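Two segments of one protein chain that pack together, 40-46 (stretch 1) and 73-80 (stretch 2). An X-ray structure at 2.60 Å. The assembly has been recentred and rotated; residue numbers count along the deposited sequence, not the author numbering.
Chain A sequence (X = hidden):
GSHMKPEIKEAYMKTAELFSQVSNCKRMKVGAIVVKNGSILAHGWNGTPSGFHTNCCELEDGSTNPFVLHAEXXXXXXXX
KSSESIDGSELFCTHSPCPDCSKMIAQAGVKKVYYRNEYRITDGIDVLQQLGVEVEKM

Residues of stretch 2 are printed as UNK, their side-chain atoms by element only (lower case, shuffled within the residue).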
# COMPACT_ATOMS: atom_id res chain seq x y z
N ILE A 40 13.42 -4.77 8.21
CA ILE A 40 13.87 -5.33 6.94
C ILE A 40 12.70 -5.38 5.97
O ILE A 40 11.61 -5.81 6.35
CB ILE A 40 14.42 -6.76 7.11
CG1 ILE A 40 15.53 -6.80 8.14
CG2 ILE A 40 14.92 -7.32 5.78
CD1 ILE A 40 16.02 -8.19 8.41
N LEU A 41 12.90 -4.96 4.74
CA LEU A 41 11.82 -4.97 3.77
C LEU A 41 12.11 -5.87 2.59
O LEU A 41 11.20 -6.30 1.90
CB LEU A 41 11.54 -3.56 3.27
CG LEU A 41 11.22 -2.53 4.34
CD1 LEU A 41 11.03 -1.21 3.66
CD2 LEU A 41 10.00 -2.93 5.18
N ALA A 42 13.38 -6.15 2.34
CA ALA A 42 13.77 -6.95 1.19
C ALA A 42 15.16 -7.51 1.40
O ALA A 42 15.98 -6.94 2.12
CB ALA A 42 13.74 -6.10 -0.10
N HIS A 43 15.42 -8.64 0.76
CA HIS A 43 16.75 -9.22 0.76
C HIS A 43 17.05 -9.70 -0.65
O HIS A 43 16.16 -9.75 -1.49
CB HIS A 43 16.85 -10.35 1.78
CG HIS A 43 15.87 -11.45 1.55
ND1 HIS A 43 16.21 -12.66 1.00
CD2 HIS A 43 14.54 -11.50 1.79
CE1 HIS A 43 15.14 -13.42 0.91
NE2 HIS A 43 14.11 -12.75 1.38
N GLY A 44 18.30 -10.03 -0.91
CA GLY A 44 18.70 -10.33 -2.26
C GLY A 44 20.10 -10.86 -2.29
O GLY A 44 20.94 -10.57 -1.44
N TRP A 45 20.37 -11.67 -3.30
CA TRP A 45 21.69 -12.18 -3.48
C TRP A 45 21.98 -12.30 -4.96
O TRP A 45 21.13 -12.04 -5.81
CB TRP A 45 21.86 -13.52 -2.76
CG TRP A 45 20.92 -14.60 -3.20
CD1 TRP A 45 21.07 -15.43 -4.28
CD2 TRP A 45 19.68 -14.98 -2.58
NE1 TRP A 45 20.01 -16.29 -4.37
CE2 TRP A 45 19.14 -16.04 -3.34
CE3 TRP A 45 18.97 -14.53 -1.46
CZ2 TRP A 45 17.93 -16.66 -3.02
CZ3 TRP A 45 17.76 -15.15 -1.13
CH2 TRP A 45 17.26 -16.20 -1.91
N ASN A 46 23.21 -12.61 -5.33
CA ASN A 46 23.52 -12.60 -6.75
C ASN A 46 23.27 -13.94 -7.42
O ASN A 46 23.53 -14.99 -6.85
CB ASN A 46 24.93 -12.06 -7.02
CG ASN A 46 26.01 -12.93 -6.45
OD1 ASN A 46 25.75 -13.76 -5.58
ND2 ASN A 46 27.22 -12.75 -6.93
N UNK A 73 20.22 -5.52 -7.40
CA UNK A 73 19.15 -5.70 -8.37
C UNK A 73 17.98 -6.58 -7.87
O UNK A 73 16.81 -6.24 -8.07
n UNK A 73 22.11 -4.74 -12.14
c UNK A 73 19.71 -6.22 -9.68
c UNK A 73 21.37 -5.66 -11.52
c UNK A 73 20.41 -5.14 -10.46
o UNK A 73 21.46 -6.86 -11.77
N UNK A 74 18.30 -7.69 -7.21
CA UNK A 74 17.27 -8.53 -6.60
C UNK A 74 16.45 -7.84 -5.50
O UNK A 74 15.21 -7.90 -5.50
n UNK A 74 18.88 -11.73 -7.18
c UNK A 74 17.86 -9.83 -6.09
o UNK A 74 16.87 -11.02 -7.90
c UNK A 74 17.83 -10.91 -7.13
N UNK A 75 17.13 -7.20 -4.57
CA UNK A 75 16.46 -6.45 -3.53
C UNK A 75 15.53 -5.38 -4.14
O UNK A 75 14.35 -5.31 -3.80
c UNK A 75 17.48 -5.82 -2.58
N UNK A 76 16.09 -4.58 -5.03
CA UNK A 76 15.33 -3.58 -5.77
C UNK A 76 14.09 -4.12 -6.48
O UNK A 76 13.01 -3.55 -6.40
c UNK A 76 16.58 -1.31 -8.64
c UNK A 76 16.24 -2.93 -6.80
c UNK A 76 15.60 -1.80 -7.61
c UNK A 76 15.17 -0.66 -6.71
N UNK A 77 14.25 -5.23 -7.20
CA UNK A 77 13.09 -5.84 -7.85
C UNK A 77 12.04 -6.30 -6.83
O UNK A 77 10.84 -6.14 -7.06
c UNK A 77 13.52 -6.96 -8.84
c UNK A 77 13.98 -6.36 -10.17
c UNK A 77 12.39 -7.97 -9.06
N UNK A 78 12.48 -6.84 -5.71
CA UNK A 78 11.54 -7.19 -4.65
C UNK A 78 10.79 -5.97 -4.11
O UNK A 78 9.60 -6.07 -3.81
c UNK A 78 12.22 -7.95 -3.51
c UNK A 78 12.45 -9.39 -3.84
c UNK A 78 13.70 -11.47 -3.32
n UNK A 78 14.56 -12.19 -2.35
c UNK A 78 13.29 -10.09 -2.81
N UNK A 79 11.48 -4.84 -3.99
CA UNK A 79 10.86 -3.60 -3.58
C UNK A 79 9.82 -3.13 -4.57
O UNK A 79 8.81 -2.60 -4.18
c UNK A 79 12.72 -2.67 -2.12
c UNK A 79 11.01 -1.51 -0.23
s UNK A 79 11.75 -3.08 -0.66
c UNK A 79 11.88 -2.48 -3.35
N UNK A 80 10.09 -3.32 -5.85
CA UNK A 80 9.11 -3.00 -6.89
C UNK A 80 7.83 -3.86 -6.80
O UNK A 80 6.77 -3.41 -7.20
c UNK A 80 9.73 -3.10 -8.24

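Position 73 carries three side-chain carbons, the third bearing one oxygen and one nitrogen: an amide on a two-carbon stem. Its side chain stays clear of stretch 1, with CB 7.1 Å from Trp-45 O at its nearest. This is Gln-73.

Position 74 has the same amide on a shorter stem, two carbons with the second holding an oxygen and a nitrogen. Its CA-to-CB bond points toward the strand, and its nitrogen lies 2.7 Å from Trp-45 O. An amide one carbon shorter than Gln-73 is Asn-74, whose ND2 donates a hydrogen bond to that carbonyl.

Position 75 has a single carbon, CB, set sideways and 4.5 Å from Ala-42 CB. It is Ala-75. Here the backbones come close: the CA atoms of Gly-44 and Ala-75 are 4.7 Å apart.

Position 76 shows four carbons forked at the second; its CA-to-CB bond points away from the strand and the side chain makes no contact there. This is Leu-76, which is buried but not by stretch 1.

Position 77 has one carbon carrying two more, a fork at CB itself, and lies out of reach of stretch 1. It is Val-77.

Position 78 runs four carbons in a row to a nitrogen. CB points toward the strand, 4.2 Å from Ala-42 CB, and the terminal nitrogen reaches His-43 O at 3.0 Å. This is Lys-78. With chi2 to chi4 all t, the chain is extended, which brings NZ to His-43 O for a hydrogen bond and places it over one face of the His-43 ring, 3.5 Å from His-43 CE1.

Position 79 is unbranched: two carbons, a sulfur, one carbon. Its CA-to-CB bond points sideways, but its end comes nearer: the sulfur lies 3.7 Å from Ala-42 CB and the terminal carbon 3.9 Å from Leu-41 CD1. It is Met-79, its chain curled by three m rotamers.

Position 80 has one carbon, CB, no nearer to stretch 1 than 9.6 Å, from Ala-42 CB: Ala-80.

The rules are compact. Helix and strand run roughly antiparallel, at 146°, with axes approaching to 6.2 Å. Small residues permit that spacing: Ala-42 points its methyl at the helix, and Gly-44 offers no side chain, where an ideal CB would stand 2.8 Å from Ala-75 N, a clash. Asn-74 and Lys-78, one helical turn apart and linked by the bond from Lys-78 N to Asn-74 O, use their polar ends to bind strand carbonyls, while Met-79 supplies apolar packing to Leu-41 and Ala-42. Close backbones, polar ties and a curled apolar side chain together hold a modest 390 Å² interface.

Stretch 2 (73-80) QNALVKMA
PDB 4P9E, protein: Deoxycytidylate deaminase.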